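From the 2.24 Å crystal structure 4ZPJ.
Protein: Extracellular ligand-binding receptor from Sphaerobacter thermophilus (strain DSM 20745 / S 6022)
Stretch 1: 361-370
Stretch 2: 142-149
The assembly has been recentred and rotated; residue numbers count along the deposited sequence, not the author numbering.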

ATOM      1  N   ASN A 361      18.342  -1.146  23.147  1.00 65.20           N
ATOM      2  CA  ASN A 361      18.763  -2.523  22.950  1.00 61.51           C
ATOM      3  C   ASN A 361      18.301  -2.994  21.555  1.00 57.39           C
ATOM      4  O   ASN A 361      17.216  -3.554  21.403  1.00 55.55           O
ATOM      5  CB  ASN A 361      18.202  -3.368  24.087  1.00 60.21           C
ATOM      6  CG  ASN A 361      18.634  -4.792  24.000  1.00 61.39           C
ATOM      7  OD1 ASN A 361      19.127  -5.239  22.959  1.00 63.05           O
ATOM      8  ND2 ASN A 361      18.428  -5.532  25.075  1.00 60.06           N
ATOM      9  N   LYS A 362      19.119  -2.717  20.545  1.00 56.23           N
ATOM     10  CA  LYS A 362      18.766  -2.972  19.155  1.00 60.15           C
ATOM     11  C   LYS A 362      18.465  -4.427  18.890  1.00 58.36           C
ATOM     12  O   LYS A 362      17.563  -4.740  18.108  1.00 57.49           O
ATOM     13  CB  LYS A 362      19.866  -2.507  18.192  1.00 62.43           C
ATOM     14  CG  LYS A 362      19.853  -1.005  17.988  1.00 67.61           C
ATOM     15  CD  LYS A 362      20.478  -0.594  16.672  1.00 70.52           C
ATOM     16  CE  LYS A 362      21.860   0.009  16.854  1.00 74.84           C
ATOM     17  NZ  LYS A 362      22.102   1.049  15.813  1.00 77.52           N
ATOM     18  N   GLU A 363      19.223  -5.313  19.519  1.00 58.33           N
ATOM     19  CA  GLU A 363      19.046  -6.748  19.315  1.00 58.66           C
ATOM     20  C   GLU A 363      17.623  -7.115  19.722  1.00 54.17           C
ATOM     21  O   GLU A 363      16.899  -7.722  18.943  1.00 49.50           O
ATOM     22  CB  GLU A 363      20.073  -7.566  20.119  1.00 67.92           C
ATOM     23  CG  GLU A 363      20.156  -9.051  19.763  1.00 76.85           C
ATOM     24  CD  GLU A 363      20.101  -9.986  20.993  1.00 88.01           C
ATOM     25  OE1 GLU A 363      18.977 -10.290  21.481  1.00 90.18           O
ATOM     26  OE2 GLU A 363      21.178 -10.446  21.466  1.00 88.46           O
ATOM     27  N   ALA A 364      17.229  -6.729  20.931  1.00 51.21           N
ATOM     28  CA  ALA A 364      15.898  -7.018  21.438  1.00 50.01           C
ATOM     29  C   ALA A 364      14.821  -6.283  20.612  1.00 47.72           C
ATOM     30  O   ALA A 364      13.784  -6.822  20.370  1.00 46.17           O
ATOM     31  CB  ALA A 364      15.791  -6.616  22.908  1.00 51.75           C
ATOM     32  N   LEU A 365      15.078  -5.057  20.168  1.00 45.53           N
ATOM     33  CA  LEU A 365      14.107  -4.351  19.352  1.00 43.28           C
ATOM     34  C   LEU A 365      13.821  -5.099  18.035  1.00 42.58           C
ATOM     35  O   LEU A 365      12.646  -5.306  17.621  1.00 40.40           O
ATOM     36  CB  LEU A 365      14.614  -2.958  19.069  1.00 42.39           C
ATOM     37  CG  LEU A 365      13.746  -2.070  18.189  1.00 41.98           C
ATOM     38  CD1 LEU A 365      12.322  -2.040  18.714  1.00 40.15           C
ATOM     39  CD2 LEU A 365      14.384  -0.661  18.076  1.00 40.91           C
ATOM     40  N   LEU A 366      14.886  -5.512  17.380  1.00 41.51           N
ATOM     41  CA  LEU A 366      14.742  -6.236  16.125  1.00 42.31           C
ATOM     42  C   LEU A 366      14.074  -7.569  16.262  1.00 44.11           C
ATOM     43  O   LEU A 366      13.263  -7.920  15.374  1.00 42.53           O
ATOM     44  CB  LEU A 366      16.076  -6.499  15.474  1.00 44.07           C
ATOM     45  CG  LEU A 366      16.887  -5.294  15.019  1.00 44.18           C
ATOM     46  CD1 LEU A 366      18.160  -5.839  14.378  1.00 46.74           C
ATOM     47  CD2 LEU A 366      16.144  -4.471  14.015  1.00 42.02           C
ATOM     48  N   GLU A 367      14.431  -8.318  17.317  1.00 47.20           N
ATOM     49  CA  GLU A 367      13.817  -9.584  17.571  1.00 50.24           C
ATOM     50  C   GLU A 367      12.356  -9.331  17.914  1.00 47.55           C
ATOM     51  O   GLU A 367      11.495 -10.100  17.479  1.00 44.72           O
ATOM     52  CB  GLU A 367      14.533 -10.429  18.670  1.00 61.85           C
ATOM     53  CG  GLU A 367      16.064 -10.614  18.489  1.00 72.32           C
ATOM     54  CD  GLU A 367      16.655 -11.978  18.927  1.00 84.91           C
ATOM     55  OE1 GLU A 367      16.410 -12.977  18.203  1.00 92.78           O
ATOM     56  OE2 GLU A 367      17.426 -12.061  19.942  1.00 90.54           O
ATOM     57  N   ALA A 368      12.039  -8.243  18.637  1.00 44.53           N
ATOM     58  CA  ALA A 368      10.611  -7.970  18.950  1.00 43.98           C
ATOM     59  C   ALA A 368       9.806  -7.579  17.657  1.00 41.07           C
ATOM     60  O   ALA A 368       8.699  -8.096  17.406  1.00 39.21           O
ATOM     61  CB  ALA A 368      10.434  -6.943  20.076  1.00 43.00           C
ATOM     62  N   LEU A 369      10.377  -6.735  16.822  1.00 39.75           N
ATOM     63  CA  LEU A 369       9.723  -6.399  15.533  1.00 39.19           C
ATOM     64  C   LEU A 369       9.485  -7.642  14.691  1.00 42.07           C
ATOM     65  O   LEU A 369       8.375  -7.813  14.179  1.00 42.42           O
ATOM     66  CB  LEU A 369      10.527  -5.421  14.730  1.00 38.19           C
ATOM     67  CG  LEU A 369      10.545  -4.053  15.348  1.00 39.66           C
ATOM     68  CD1 LEU A 369      11.790  -3.311  14.887  1.00 42.56           C
ATOM     69  CD2 LEU A 369       9.286  -3.260  14.995  1.00 40.23           C
ATOM     70  N   LYS A 370      10.487  -8.521  14.576  1.00 42.23           N
ATOM     71  CA  LYS A 370      10.291  -9.753  13.810  1.00 44.33           C
ATOM     72  C   LYS A 370       9.087 -10.595  14.291  1.00 43.56           C
ATOM     73  O   LYS A 370       8.422 -11.284  13.479  1.00 40.85           O
ATOM     74  CB  LYS A 370      11.531 -10.666  13.822  1.00 44.56           C
ATOM     75  CG  LYS A 370      12.655 -10.206  12.939  1.00 49.82           C
ATOM     76  CD  LYS A 370      13.631 -11.334  12.564  1.00 50.77           C
ATOM     77  CE  LYS A 370      13.150 -11.963  11.272  1.00 55.22           C
ATOM     78  NZ  LYS A 370      13.743 -13.301  11.059  1.00 62.21           N
TER
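Stretch 2 (142-149) QAEMPTIV

Stretch 2 lies along one side of the helix formed by residues 362-370, meeting it first as an irregular turn and then as a strand. The helix begins just after Asn361, whose OD1 accepts a capping bond from Ala364 N at 3.2 Å, and from there the regular backbone bonds run on through Lys370 N to Leu366 O at 3.0 Å. Opposing it, Glu144 leaves the end of a preceding helix with positive phi (53/49) in a Schellman motif; Met145 and Pro146 then adopt extended conformations, and the strand begins at Thr147. The contacts advance in the same sense along both segments, from Lys362 against Ala143 and Glu144, through Leu365 and Leu366 against Pro146, to Leu369 against Ile148. The backbones do not pack tightly: their closest CA atoms, those of Leu366 and Pro146, are 7.2 Å apart, so side chains fill the space between them.

The principal bump is Pro146. Its CA-to-CB bond points toward the helix, and the ring, in the C-gamma exo pucker, enters a shallow hollow lined by Lys362, Leu365 and Leu366. Pro146 CG lies 3.9 Å from Leu365 CD2 and 4.1 Å from Leu366 CD2, so that each leucine offers one methyl to the ring tip, the two about a right angle apart as seen from Pro146 CG. The CA-to-CB bond of Leu365 points toward stretch 2, whereas Leu366 starts sideways to it and its end comes nearer, helping to close the hollow. The aliphatic part of Lys362 forms a looser border, with its CD 4.4 Å from Pro146 CD.

Beyond this border the lysine chain reaches the turn. Lys362 NZ donates a hydrogen bond to Glu144 O at 2.7 Å, the one hydrogen bond between the stretches; Ala143 O, 3.6 Å from Lys362 NZ, is not bonded to it. The ammonium group thus binds the backbone of the turn; the nearest side-chain approach there is Lys362 NZ to Glu144 CB, at 3.7 Å.

One helical turn after Leu365, Leu369 again points toward stretch 2. Leu369 CD2 meets Ile148 CD1 at 3.8 Å, the isoleucine end coming nearer than its sideways start. Pro146 and Ile148 therefore supply successive apolar projections, two residues apart in an extended chain, against leucines four residues apart on the helix. Between them Thr147 points away, as does selenomethionine Met145 before them, and Thr147 OG1 donates a hydrogen bond to Met145 O at 2.8 Å. The whole contact buries 294 Å², summed over both sides.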

ATOM      1  N   GLN A 142      23.917   1.023   6.863  1.00 55.73           N
ATOM      2  CA  GLN A 142      25.224   1.352   7.414  1.00 56.24           C
ATOM      3  C   GLN A 142      25.063   1.870   8.823  1.00 54.83           C
ATOM      4  O   GLN A 142      25.853   1.559   9.699  1.00 57.85           O
ATOM      5  CB  GLN A 142      25.957   2.379   6.565  1.00 61.67           C
ATOM      6  CG  GLN A 142      27.457   2.423   6.882  1.00 69.39           C
ATOM      7  CD  GLN A 142      28.132   3.744   6.507  1.00 79.26           C
ATOM      8  OE1 GLN A 142      29.204   3.761   5.883  1.00 86.49           O
ATOM      9  NE2 GLN A 142      27.519   4.859   6.908  1.00 80.60           N
ATOM     10  N   ALA A 143      24.035   2.669   9.054  1.00 51.49           N
ATOM     11  CA  ALA A 143      23.798   3.183  10.405  1.00 52.97           C
ATOM     12  C   ALA A 143      23.131   2.156  11.379  1.00 51.95           C
ATOM     13  O   ALA A 143      22.952   2.440  12.549  1.00 48.70           O
ATOM     14  CB  ALA A 143      22.985   4.469  10.330  1.00 52.57           C
ATOM     15  N   GLU A 144      22.811   0.959  10.903  1.00 52.08           N
ATOM     16  CA  GLU A 144      22.167  -0.075  11.741  1.00 54.76           C
ATOM     17  C   GLU A 144      20.912   0.501  12.415  1.00 51.22           C
ATOM     18  O   GLU A 144      20.684   0.342  13.607  1.00 53.09           O
ATOM     19  CB  GLU A 144      23.179  -0.717  12.728  1.00 58.28           C
ATOM     20  CG  GLU A 144      24.454  -1.241  12.014  1.00 64.82           C
ATOM     21  CD  GLU A 144      25.441  -2.037  12.904  1.00 71.17           C
ATOM     22  OE1 GLU A 144      25.059  -2.364  14.048  1.00 73.45           O
ATOM     23  OE2 GLU A 144      26.592  -2.358  12.455  1.00 68.76           O
HETATM   24  N   MSE A 145      20.082   1.138  11.593  1.00 49.27           N
HETATM   25  CA  MSE A 145      18.876   1.822  12.025  1.00 46.84           C
HETATM   26  C   MSE A 145      17.635   1.032  11.687  1.00 44.79           C
HETATM   27  O   MSE A 145      17.293   0.866  10.489  1.00 43.20           O
HETATM   28  CB  MSE A 145      18.819   3.116  11.240  1.00 49.24           C
HETATM   29  CG  MSE A 145      17.567   3.928  11.500  1.00 50.69           C
HETATM   30 SE   MSE A 145      17.355   4.530  13.375  0.86 59.16          SE
HETATM   31  CE  MSE A 145      19.195   5.180  13.658  0.79 58.78           C
ATOM     32  N   PRO A 146      16.900   0.601  12.713  1.00 40.97           N
ATOM     33  CA  PRO A 146      15.651  -0.084  12.461  1.00 40.90           C
ATOM     34  C   PRO A 146      14.680   0.821  11.762  1.00 39.91           C
ATOM     35  O   PRO A 146      14.526   1.993  12.133  1.00 43.49           O
ATOM     36  CB  PRO A 146      15.157  -0.467  13.879  1.00 41.53           C
ATOM     37  CG  PRO A 146      16.412  -0.459  14.700  1.00 43.07           C
ATOM     38  CD  PRO A 146      17.154   0.731  14.153  1.00 44.44           C
ATOM     39  N   THR A 147      14.081   0.318  10.707  1.00 40.34           N
ATOM     40  CA  THR A 147      13.331   1.159   9.771  1.00 39.80           C
ATOM     41  C   THR A 147      12.030   0.461   9.420  1.00 38.52           C
ATOM     42  O   THR A 147      12.048  -0.719   9.097  1.00 39.07           O
ATOM     43  CB  THR A 147      14.159   1.375   8.505  1.00 40.17           C
ATOM     44  OG1 THR A 147      15.389   2.022   8.840  1.00 44.08           O
ATOM     45  CG2 THR A 147      13.387   2.203   7.544  1.00 41.49           C
ATOM     46  N   ILE A 148      10.916   1.173   9.520  1.00 37.15           N
ATOM     47  CA  ILE A 148       9.600   0.620   9.202  1.00 37.26           C
ATOM     48  C   ILE A 148       9.065   1.374   7.966  1.00 37.24           C
ATOM     49  O   ILE A 148       8.663   2.539   8.073  1.00 34.32           O
ATOM     50  CB  ILE A 148       8.553   0.862  10.320  1.00 38.62           C
ATOM     51  CG1 ILE A 148       9.050   0.529  11.710  1.00 42.19           C
ATOM     52  CG2 ILE A 148       7.292   0.075  10.074  1.00 38.31           C
ATOM     53  CD1 ILE A 148       9.259  -0.874  12.008  1.00 42.81           C
ATOM     54  N   VAL A 149       9.063   0.721   6.815  1.00 36.45           N
ATOM     55  CA  VAL A 149       8.564   1.339   5.602  1.00 35.37           C
ATOM     56  C   VAL A 149       7.057   1.265   5.500  1.00 36.61           C
ATOM     57  O   VAL A 149       6.474   0.171   5.508  1.00 34.75           O
ATOM     58  CB  VAL A 149       9.179   0.692   4.384  1.00 35.15           C
ATOM     59  CG1 VAL A 149       8.596   1.297   3.114  1.00 34.48           C
ATOM     60  CG2 VAL A 149      10.672   0.953   4.436  1.00 36.51           C
TER